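Local coordinates for Alpha/beta hydrolase (Paenibacillus sp. VTT E-133280, PDB 6TJ2), which probably acts as an extracellular esterase that releases salicylic acid from methyl salicylate, as tobacco salicylic acid binding protein 2 does, at residues N88-H92 with E93-K97; Q124-S127 with Q128-D132; D153-P156 with A157-K161; N188-S191 with L192-Q196. All blocks are in the same frame, centred on the assembly; numbering follows the deposited sequence.

Interaction 1: N88-H92 with E93-K97; sequences NNVTH and EQITK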
loop_
_atom_site.group_PDB
_atom_site.type_symbol
_atom_site.label_atom_id
_atom_site.label_comp_id
_atom_site.label_asym_id
_atom_site.label_seq_id
_atom_site.Cartn_x
_atom_site.Cartn_y
_atom_site.Cartn_z
ATOM N N ASN A 88 6.760 26.253 -27.134
ATOM C CA ASN A 88 7.443 24.945 -27.053
ATOM C C ASN A 88 8.801 25.050 -26.356
ATOM O O ASN A 88 9.300 24.007 -25.945
ATOM C CB ASN A 88 7.551 24.333 -28.451
ATOM C CG ASN A 88 6.226 23.841 -29.001
ATOM O OD1 ASN A 88 5.284 23.622 -28.237
ATOM N ND2 ASN A 88 6.219 23.549 -30.279
ATOM N N ASN A 89 9.342 26.249 -26.232
ATOM C CA ASN A 89 10.655 26.454 -25.613
ATOM C C ASN A 89 10.558 27.075 -24.236
ATOM O O ASN A 89 11.568 27.533 -23.674
ATOM C CB ASN A 89 11.564 27.272 -26.542
ATOM C CG ASN A 89 11.931 26.528 -27.816
ATOM O OD1 ASN A 89 11.965 25.316 -27.882
ATOM N ND2 ASN A 89 12.381 27.293 -28.801
ATOM N N VAL A 90 9.375 27.019 -23.627
ATOM C CA VAL A 90 9.176 27.556 -22.265
ATOM C C VAL A 90 10.131 26.897 -21.275
ATOM O O VAL A 90 10.475 25.706 -21.417
ATOM C CB VAL A 90 7.708 27.430 -21.828
ATOM C CG1 VAL A 90 7.369 25.990 -21.495
ATOM C CG2 VAL A 90 7.426 28.308 -20.662
ATOM N N THR A 91 10.588 27.703 -20.299
ATOM C CA THR A 91 11.464 27.232 -19.221
ATOM C C THR A 91 10.734 27.127 -17.893
ATOM O O THR A 91 9.675 27.720 -17.691
ATOM C CB THR A 91 12.682 28.134 -19.048
ATOM O OG1 THR A 91 12.206 29.373 -18.525
ATOM C CG2 THR A 91 13.403 28.331 -20.369
ATOM N N HIS A 92 11.345 26.412 -16.972
ATOM C CA HIS A 92 10.776 26.310 -15.595
ATOM C C HIS A 92 10.714 27.685 -14.949
ATOM O O HIS A 92 9.721 28.005 -14.246
ATOM C CB HIS A 92 11.612 25.325 -14.727
ATOM C CG HIS A 92 10.780 24.692 -13.653
ATOM N ND1 HIS A 92 10.483 25.345 -12.494
ATOM C CD2 HIS A 92 10.232 23.474 -13.610
ATOM C CE1 HIS A 92 9.804 24.524 -11.723
ATOM N NE2 HIS A 92 9.559 23.377 -12.394
ATOM N N GLU A 93 11.693 28.543 -15.183
ATOM C CA GLU A 93 11.684 29.903 -14.616
ATOM C C GLU A 93 10.486 30.678 -15.161
ATOM O O GLU A 93 9.853 31.392 -14.403
ATOM C CB GLU A 93 12.999 30.567 -14.969
ATOM C CG GLU A 93 13.100 31.987 -14.488
ATOM C CD GLU A 93 14.430 32.640 -14.799
ATOM O OE1 GLU A 93 15.430 31.912 -15.000
ATOM O OE2 GLU A 93 14.469 33.882 -14.711
ATOM N N GLN A 94 10.195 30.558 -16.441
ATOM C CA GLN A 94 9.065 31.300 -17.033
ATOM C C GLN A 94 7.750 30.768 -16.451
ATOM O O GLN A 94 6.831 31.555 -16.176
ATOM C CB GLN A 94 9.063 31.174 -18.557
ATOM C CG GLN A 94 10.153 32.007 -19.241
ATOM C CD GLN A 94 10.271 31.648 -20.700
ATOM O OE1 GLN A 94 10.230 30.516 -21.126
ATOM N NE2 GLN A 94 10.404 32.698 -21.516
ATOM N N ILE A 95 7.622 29.450 -16.285
ATOM C CA ILE A 95 6.383 28.877 -15.660
ATOM C C ILE A 95 6.270 29.425 -14.248
ATOM O O ILE A 95 5.165 29.911 -13.846
ATOM C CB ILE A 95 6.490 27.342 -15.697
ATOM C CG1 ILE A 95 6.309 26.837 -17.122
ATOM C CG2 ILE A 95 5.473 26.746 -14.723
ATOM C CD1 ILE A 95 6.559 25.367 -17.309
ATOM N N THR A 96 7.315 29.380 -13.463
ATOM C CA THR A 96 7.299 29.797 -12.061
ATOM C C THR A 96 6.905 31.267 -12.005
ATOM O O THR A 96 6.047 31.630 -11.219
ATOM C CB THR A 96 8.649 29.546 -11.424
ATOM O OG1 THR A 96 8.922 28.148 -11.477
ATOM C CG2 THR A 96 8.722 30.077 -10.023
ATOM N N LYS A 97 7.502 32.111 -12.862
ATOM C CA LYS A 97 7.216 33.540 -12.839
ATOM C C LYS A 97 5.769 33.758 -13.210
ATOM O O LYS A 97 5.116 34.623 -12.575
ATOM C CB LYS A 97 8.133 34.309 -13.793
ATOM C CG LYS A 97 7.775 35.789 -13.890
ATOM C CD LYS A 97 8.849 36.623 -14.536
ATOM C CE LYS A 97 8.750 38.093 -14.159
ATOM N NZ LYS A 97 7.511 38.676 -14.649
HETATM O O HOH W 1 11.736 30.378 -23.425
#
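Thr91 and Gln94 close a capping box at the start of helix 92-105, with Thr91 as the N-cap. Thr91 OG1 accepts the first-turn amide, Gln94 N, at 3.1 Å. In return Gln94 reaches back to its cap: OE1 takes the proton of Thr91 N at 3.0 Å. That donor lies in the carbonyl plane, on a lone pair of OE1. Beyond CG the glutamine chain is extended, which carries the amide past Thr91 OG1 to the backbone of the loop. A water donates to both Gln94 OE1 and Asn89 O, tying the amide one step further back. A valine in place of Thr91 would probably leave Gln94 N without its side-chain acceptor and unmake half of the box. Ile95 N bonds to Thr91 O, and Ile95 CG1 packs on Val90 CG2 at 4.0 Å, in a patch continued by Pro209. His92 turns its ring off the helix with CG anti to N (chi1 -152°), where NE2 bonds Ser121 OG of helix 119-129. Thr96 OG1 also has a partner on that helix, Thr125 OG1. Two donors grip His92 O: Thr96 N at 2.9 Å, and Thr96 OG1, also at 2.9 Å, which sits above the carbonyl plane.

Interaction 2: Q124-S127 with Q128-D132; sequences QTVS and QQVPD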
loop_
_atom_site.group_PDB
_atom_site.type_symbol
_atom_site.label_atom_id
_atom_site.label_comp_id
_atom_site.label_asym_id
_atom_site.label_seq_id
_atom_site.Cartn_x
_atom_site.Cartn_y
_atom_site.Cartn_z
ATOM N N GLN A 124 7.110 23.969 -5.528
ATOM C CA GLN A 124 8.409 24.188 -4.847
ATOM C C GLN A 124 8.995 25.536 -5.249
ATOM O O GLN A 124 9.411 26.316 -4.365
ATOM C CB GLN A 124 9.367 23.054 -5.171
ATOM C CG GLN A 124 9.012 21.709 -4.539
ATOM C CD GLN A 124 9.926 20.640 -5.084
ATOM O OE1 GLN A 124 10.057 20.499 -6.320
ATOM N NE2 GLN A 124 10.610 19.905 -4.202
ATOM N N THR A 125 9.120 25.799 -6.532
ATOM C CA THR A 125 9.816 26.997 -6.995
ATOM C C THR A 125 8.984 28.240 -6.726
ATOM O O THR A 125 9.564 29.293 -6.343
ATOM C CB THR A 125 10.219 26.863 -8.449
ATOM O OG1 THR A 125 9.065 26.614 -9.244
ATOM C CG2 THR A 125 11.271 25.804 -8.669
ATOM N N VAL A 126 7.669 28.134 -6.752
ATOM C CA VAL A 126 6.802 29.263 -6.383
ATOM C C VAL A 126 6.942 29.607 -4.903
ATOM O O VAL A 126 7.084 30.792 -4.538
ATOM C CB VAL A 126 5.349 29.003 -6.780
ATOM C CG1 VAL A 126 4.367 29.998 -6.168
ATOM C CG2 VAL A 126 5.215 28.990 -8.308
ATOM N N SER A 127 6.946 28.588 -4.043
ATOM C CA SER A 127 7.025 28.809 -2.593
ATOM C C SER A 127 8.321 29.499 -2.237
ATOM O O SER A 127 8.304 30.226 -1.220
ATOM C CB SER A 127 6.812 27.545 -1.846
ATOM O OG SER A 127 7.947 26.735 -1.969
ATOM N N GLN A 128 9.392 29.350 -3.031
ATOM C CA GLN A 128 10.693 30.048 -2.758
ATOM C C GLN A 128 10.556 31.550 -2.858
ATOM O O GLN A 128 11.382 32.286 -2.246
ATOM C CB GLN A 128 11.755 29.559 -3.750
ATOM C CG GLN A 128 12.057 28.122 -3.473
ATOM C CD GLN A 128 13.223 27.566 -4.239
ATOM O OE1 GLN A 128 13.451 27.875 -5.422
ATOM N NE2 GLN A 128 13.827 26.613 -3.644
ATOM N N GLN A 129 9.652 32.034 -3.686
ATOM C CA GLN A 129 9.517 33.463 -4.012
ATOM C C GLN A 129 8.431 34.130 -3.197
ATOM O O GLN A 129 8.555 35.349 -2.990
ATOM C CB GLN A 129 9.223 33.584 -5.506
ATOM C CG GLN A 129 10.418 33.158 -6.333
ATOM C CD GLN A 129 10.256 33.561 -7.766
ATOM O OE1 GLN A 129 9.750 34.653 -8.090
ATOM N NE2 GLN A 129 10.728 32.665 -8.622
ATOM N N VAL A 130 7.398 33.410 -2.732
ATOM C CA VAL A 130 6.271 34.016 -1.972
ATOM C C VAL A 130 5.997 33.238 -0.704
ATOM O O VAL A 130 4.850 32.972 -0.355
ATOM C CB VAL A 130 5.013 34.166 -2.844
ATOM C CG1 VAL A 130 5.242 35.181 -3.956
ATOM C CG2 VAL A 130 4.494 32.865 -3.439
ATOM N N PRO A 131 7.031 32.906 0.100
ATOM C CA PRO A 131 6.800 32.035 1.240
ATOM C C PRO A 131 5.833 32.570 2.296
ATOM O O PRO A 131 5.106 31.839 2.940
ATOM C CB PRO A 131 8.187 31.907 1.874
ATOM C CG PRO A 131 8.979 33.086 1.350
ATOM C CD PRO A 131 8.457 33.246 -0.071
ATOM N N ASP A 132 5.828 33.881 2.444
ATOM C CA ASP A 132 5.019 34.528 3.494
ATOM C C ASP A 132 3.560 34.505 3.071
ATOM O O ASP A 132 2.719 34.847 3.918
ATOM C CB ASP A 132 5.515 35.947 3.814
ATOM C CG ASP A 132 6.880 35.978 4.524
ATOM O OD1 ASP A 132 7.321 34.906 5.061
ATOM O OD2 ASP A 132 7.531 37.069 4.524
HETATM O O HOH W 2 11.952 29.986 -7.396
#
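Val126 O takes two backbone protons from the following turn. Val130 N comes to it at 3.2 Å, nearly along the C=O axis. Gln129 N comes at 3.0 Å from well above the carbonyl plane. The same residues touch through their side chains: Val126 and Val130 lie side by side and point the same way, with CG1 of Val126 4.0 Å from CG2 of Val130. Just before these, the backbone N-H of Gln128 is shared. It makes weak bonds to Gln124 O and to Thr125 O, both long and bent. The aliphatic part of Gln128 covers these carbonyls, with CG 3.3 Å from Gln124 O. This is the last turn of helix 119-129, the helix of the beta-alpha-beta unit that runs from strand 111-117 to strand 134-139 in the alpha/beta hydrolase fold. Pro131 has no N-H to give, and its CD instead rests 3.2 Å from Ser127 O as the chain leaves the helix. Ser127 turns OG back over its own turn (chi1 73°) and donates to Gln124 O at 2.8 Å, from above the carbonyl plane. An alanine at Ser127 would probably leave Gln124 O relying, within this turn, on the weak bond from Gln128 N. A water bridges the turn, donating to Thr125 O at 2.7 Å and accepting from Gln129 NE2. Further out, Phe219 of helix 217-221 packs on Gln124, Ser127 and Gln128. Val99 and Ile103 of helix 92-105 pack on Val126.

Interaction 3: D153-P156 with A157-K161; sequences DQFP and AESLK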
loop_
_atom_site.group_PDB
_atom_site.type_symbol
_atom_site.label_atom_id
_atom_site.label_comp_id
_atom_site.label_asym_id
_atom_site.label_seq_id
_atom_site.Cartn_x
_atom_site.Cartn_y
_atom_site.Cartn_z
ATOM N N ASP A 153 14.505 13.280 -13.753
ATOM C CA ASP A 153 15.455 12.518 -12.898
ATOM C C ASP A 153 14.685 11.574 -11.969
ATOM O O ASP A 153 15.299 10.650 -11.414
ATOM C CB ASP A 153 16.371 13.419 -12.080
ATOM C CG ASP A 153 17.529 14.104 -12.830
ATOM O OD1 ASP A 153 17.880 13.586 -13.925
ATOM O OD2 ASP A 153 18.027 15.088 -12.278
ATOM N N GLN A 154 13.426 11.834 -11.634
ATOM C CA GLN A 154 12.703 11.014 -10.652
ATOM C C GLN A 154 12.273 9.694 -11.240
ATOM O O GLN A 154 11.927 8.797 -10.475
ATOM C CB GLN A 154 11.428 11.752 -10.205
ATOM C CG GLN A 154 11.661 13.149 -9.630
ATOM C CD GLN A 154 12.826 13.253 -8.695
ATOM O OE1 GLN A 154 12.893 12.478 -7.704
ATOM N NE2 GLN A 154 13.767 14.135 -8.991
ATOM N N PHE A 155 12.301 9.546 -12.566
ATOM C CA PHE A 155 11.729 8.333 -13.194
ATOM C C PHE A 155 12.727 7.173 -13.198
ATOM O O PHE A 155 13.936 7.366 -13.222
ATOM C CB PHE A 155 11.288 8.629 -14.623
ATOM C CG PHE A 155 9.961 9.353 -14.674
ATOM C CD1 PHE A 155 8.792 8.658 -14.920
ATOM C CD2 PHE A 155 9.925 10.715 -14.435
ATOM C CE1 PHE A 155 7.573 9.325 -14.918
ATOM C CE2 PHE A 155 8.708 11.376 -14.492
ATOM C CZ PHE A 155 7.543 10.677 -14.754
ATOM N N PRO A 156 12.215 5.933 -13.312
ATOM C CA PRO A 156 13.089 4.795 -13.624
ATOM C C PRO A 156 13.852 5.079 -14.918
ATOM O O PRO A 156 13.339 5.795 -15.795
ATOM C CB PRO A 156 12.123 3.627 -13.769
ATOM C CG PRO A 156 10.872 4.048 -13.043
ATOM C CD PRO A 156 10.795 5.552 -13.190
ATOM N N ALA A 157 15.045 4.490 -15.064
ATOM C CA ALA A 157 15.910 4.737 -16.230
ATOM C C ALA A 157 15.177 4.480 -17.555
ATOM O O ALA A 157 15.402 5.285 -18.498
ATOM C CB ALA A 157 17.160 3.877 -16.117
ATOM N N GLU A 158 14.358 3.454 -17.611
ATOM C CA GLU A 158 13.672 3.030 -18.877
ATOM C C GLU A 158 12.661 4.128 -19.270
ATOM O O GLU A 158 12.633 4.520 -20.457
ATOM C CB GLU A 158 12.952 1.691 -18.707
ATOM C CG GLU A 158 13.871 0.575 -18.237
ATOM C CD GLU A 158 14.410 0.658 -16.802
ATOM O OE1 GLU A 158 13.685 1.142 -15.908
ATOM O OE2 GLU A 158 15.577 0.223 -16.578
ATOM N N SER A 159 11.888 4.633 -18.297
ATOM C CA SER A 159 10.903 5.725 -18.546
ATOM C C SER A 159 11.667 6.989 -18.936
ATOM O O SER A 159 11.234 7.763 -19.854
ATOM C CB SER A 159 10.047 5.988 -17.333
ATOM O OG SER A 159 9.269 4.862 -16.979
ATOM N N LEU A 160 12.754 7.328 -18.277
ATOM C CA LEU A 160 13.497 8.527 -18.622
ATOM C C LEU A 160 13.975 8.464 -20.081
ATOM O O LEU A 160 13.859 9.477 -20.807
ATOM C CB LEU A 160 14.659 8.685 -17.646
ATOM C CG LEU A 160 15.635 9.761 -17.972
ATOM C CD1 LEU A 160 14.916 11.076 -17.990
ATOM C CD2 LEU A 160 16.778 9.783 -16.969
ATOM N N LYS A 161 14.545 7.336 -20.466
ATOM C CA LYS A 161 15.009 7.172 -21.869
ATOM C C LYS A 161 13.822 7.332 -22.839
ATOM O O LYS A 161 14.020 8.041 -23.831
ATOM C CB LYS A 161 15.752 5.842 -22.024
ATOM C CG LYS A 161 16.446 5.643 -23.373
ATOM C CD LYS A 161 17.274 4.360 -23.425
ATOM C CE LYS A 161 17.755 3.870 -22.068
ATOM N NZ LYS A 161 18.759 2.780 -22.172
#
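Leu160 N and Pro156 O make the first backbone bond of helix 157-170. It is 3.0 Å long and close to straight, with an N-H...O angle of 166°. Phe155 and Pro156 are extended (psi of Pro156 152°), and the chain turns helical at Ala157. Pro156 is therefore the N-cap. Its ring carries no polar atom that could accept from the first-turn amides, so this helix start differs from one capped by a serine or threonine. The contact comes from the ring and the carbonyl instead. Glu158 bends at its second torsion (chi2 69°) and folds back over the cap, where OE1 lies 3.6 Å from Pro156 CB. A carboxylate at this end of a helix would be expected to sit well with the helix dipole. On the same side of the proline ring, near its other end, Ser159 OG is 4.1 Å from Pro156 CD. Ser159 points its CB at the preceding loop and meets Phe155 there, with CB 3.8 Å from CD1 of the ring. Leu160 adds its CB, 3.7 Å from Pro156 O, and its side chain reaches Ala152. Phe155 carries the contact inward: its ring meets Phe163 of the same helix edge-to-face and also touches Phe143 and Ile237. The ring is close to, though not in contact with, a probable Ser-His-Asp triad. The segment follows strand 134-139 of the central parallel sheet and leads into helix 157-170, a position consistent with the start of the cap region in this family.

Interaction 4: N188-S191 with L192-Q196; sequences NTAS and LAQAQ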
loop_
_atom_site.group_PDB
_atom_site.type_symbol
_atom_site.label_atom_id
_atom_site.label_comp_id
_atom_site.label_asym_id
_atom_site.label_seq_id
_atom_site.Cartn_x
_atom_site.Cartn_y
_atom_site.Cartn_z
ATOM N N ASN A 188 -5.627 4.326 -15.777
ATOM C CA ASN A 188 -5.827 2.877 -15.636
ATOM C C ASN A 188 -7.179 2.533 -15.041
ATOM O O ASN A 188 -7.696 1.448 -15.442
ATOM C CB ASN A 188 -4.684 2.271 -14.795
ATOM C CG ASN A 188 -4.187 3.084 -13.621
ATOM O OD1 ASN A 188 -3.845 4.245 -13.779
ATOM N ND2 ASN A 188 -4.100 2.444 -12.459
ATOM N N THR A 189 -7.826 3.358 -14.252
ATOM C CA THR A 189 -9.144 2.999 -13.647
ATOM C C THR A 189 -10.300 3.492 -14.518
ATOM O O THR A 189 -11.447 3.191 -14.165
ATOM C CB THR A 189 -9.265 3.534 -12.216
ATOM O OG1 THR A 189 -9.344 4.958 -12.247
ATOM C CG2 THR A 189 -8.100 3.121 -11.359
ATOM N N ALA A 190 -10.035 4.206 -15.586
ATOM C CA ALA A 190 -11.097 4.695 -16.493
ATOM C C ALA A 190 -11.553 3.597 -17.451
ATOM O O ALA A 190 -10.785 2.697 -17.799
ATOM C CB ALA A 190 -10.574 5.862 -17.322
ATOM N N SER A 191 -12.798 3.753 -17.936
ATOM C CA SER A 191 -13.259 2.985 -19.104
ATOM C C SER A 191 -12.496 3.455 -20.340
ATOM O O SER A 191 -11.887 4.531 -20.318
ATOM C CB SER A 191 -14.747 3.164 -19.287
ATOM O OG SER A 191 -15.034 4.480 -19.739
ATOM N N LEU A 192 -12.556 2.710 -21.413
ATOM C CA LEU A 192 -11.900 3.134 -22.669
ATOM C C LEU A 192 -12.515 4.449 -23.172
ATOM O O LEU A 192 -11.772 5.347 -23.568
ATOM C CB LEU A 192 -12.060 2.074 -23.739
ATOM C CG LEU A 192 -11.417 2.488 -25.060
ATOM C CD1 LEU A 192 -9.932 2.709 -24.912
ATOM C CD2 LEU A 192 -11.715 1.437 -26.137
ATOM N N ALA A 193 -13.826 4.618 -23.104
ATOM C CA ALA A 193 -14.452 5.858 -23.625
ATOM C C ALA A 193 -13.991 7.030 -22.794
ATOM O O ALA A 193 -13.713 8.120 -23.314
ATOM C CB ALA A 193 -15.948 5.804 -23.608
ATOM N N GLN A 194 -13.887 6.875 -21.485
ATOM C CA GLN A 194 -13.379 7.935 -20.587
ATOM C C GLN A 194 -11.906 8.231 -20.932
ATOM O O GLN A 194 -11.507 9.384 -21.053
ATOM C CB GLN A 194 -13.519 7.534 -19.113
ATOM C CG GLN A 194 -14.949 7.525 -18.609
ATOM C CD GLN A 194 -15.077 6.958 -17.227
ATOM O OE1 GLN A 194 -14.299 6.060 -16.831
ATOM N NE2 GLN A 194 -16.023 7.510 -16.468
ATOM N N ALA A 195 -11.135 7.198 -21.078
ATOM C CA ALA A 195 -9.713 7.325 -21.408
ATOM C C ALA A 195 -9.512 8.134 -22.689
ATOM O O ALA A 195 -8.640 9.005 -22.776
ATOM C CB ALA A 195 -9.054 5.971 -21.496
ATOM N N GLN A 196 -10.330 7.825 -23.685
ATOM C CA GLN A 196 -10.230 8.533 -24.989
ATOM C C GLN A 196 -10.581 9.999 -24.765
ATOM O O GLN A 196 -9.887 10.877 -25.331
ATOM C CB GLN A 196 -11.158 7.873 -25.997
ATOM C CG GLN A 196 -10.746 6.470 -26.451
ATOM C CD GLN A 196 -11.820 5.652 -27.127
ATOM O OE1 GLN A 196 -12.991 5.909 -26.897
ATOM N NE2 GLN A 196 -11.383 4.736 -27.977
HETATM O O HOH W 3 -13.899 5.324 -14.069
#
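A capping box starts helix 192-200, with Ser191 as the N-cap and Gln194 as its partner. Ser191 OG accepts from Gln194 N at 3.2 Å. The hydroxyl is set between the backbone N and the carbonyl carbon (chi1 71°), which brings it over the first-turn amide. Gln194 answers with its side-chain carbonyl. OE1 accepts from Ser191 N at 3.0 Å, with the donor tilted 21° from the carbonyl plane. To get there the glutamine runs extended past the hydroxyl, and CG comes within 3.2 Å of Ser191 OG. The two reciprocal bonds fix the Gln194 side chain against its cap. Ser191 O receives Ala195 N at 2.9 Å and so begins the regular helical bonding. Ala190, itself buried, packs its CB against Gln194 CB at 3.8 Å, and its carbonyl accepts from Arg183 NH2 of helix 179-185. This helix start also lies at a subunit interface. Ser191 packs on Arg284 of the second subunit and Leu192 on Asp285 of that subunit, while Asn188 ND2 bonds to Phe257 O of the same neighbour. A water donates to Gln194 OE1 at 2.9 Å and, over a longer 3.3 Å, to Thr189 O.

Three of the contacts begin helices, and interaction 2 ends one. Interactions 1 and 4 use the same chemistry, a hydroxyl cap answered by a glutamine, although their centres are about 31 Å apart. Interaction 3 has a proline cap with no side-chain acceptor, and one backbone bond beside van der Waals contacts. It is the surface contact of the set, but Phe155 reaches inward; the other three are partly buried. Interactions 1 and 2 touch, because helices 92-105 and 119-129 pack together. Interactions 2 and 4 lie on opposite sides of the chain centre. Interaction 4 alone is touched by another subunit.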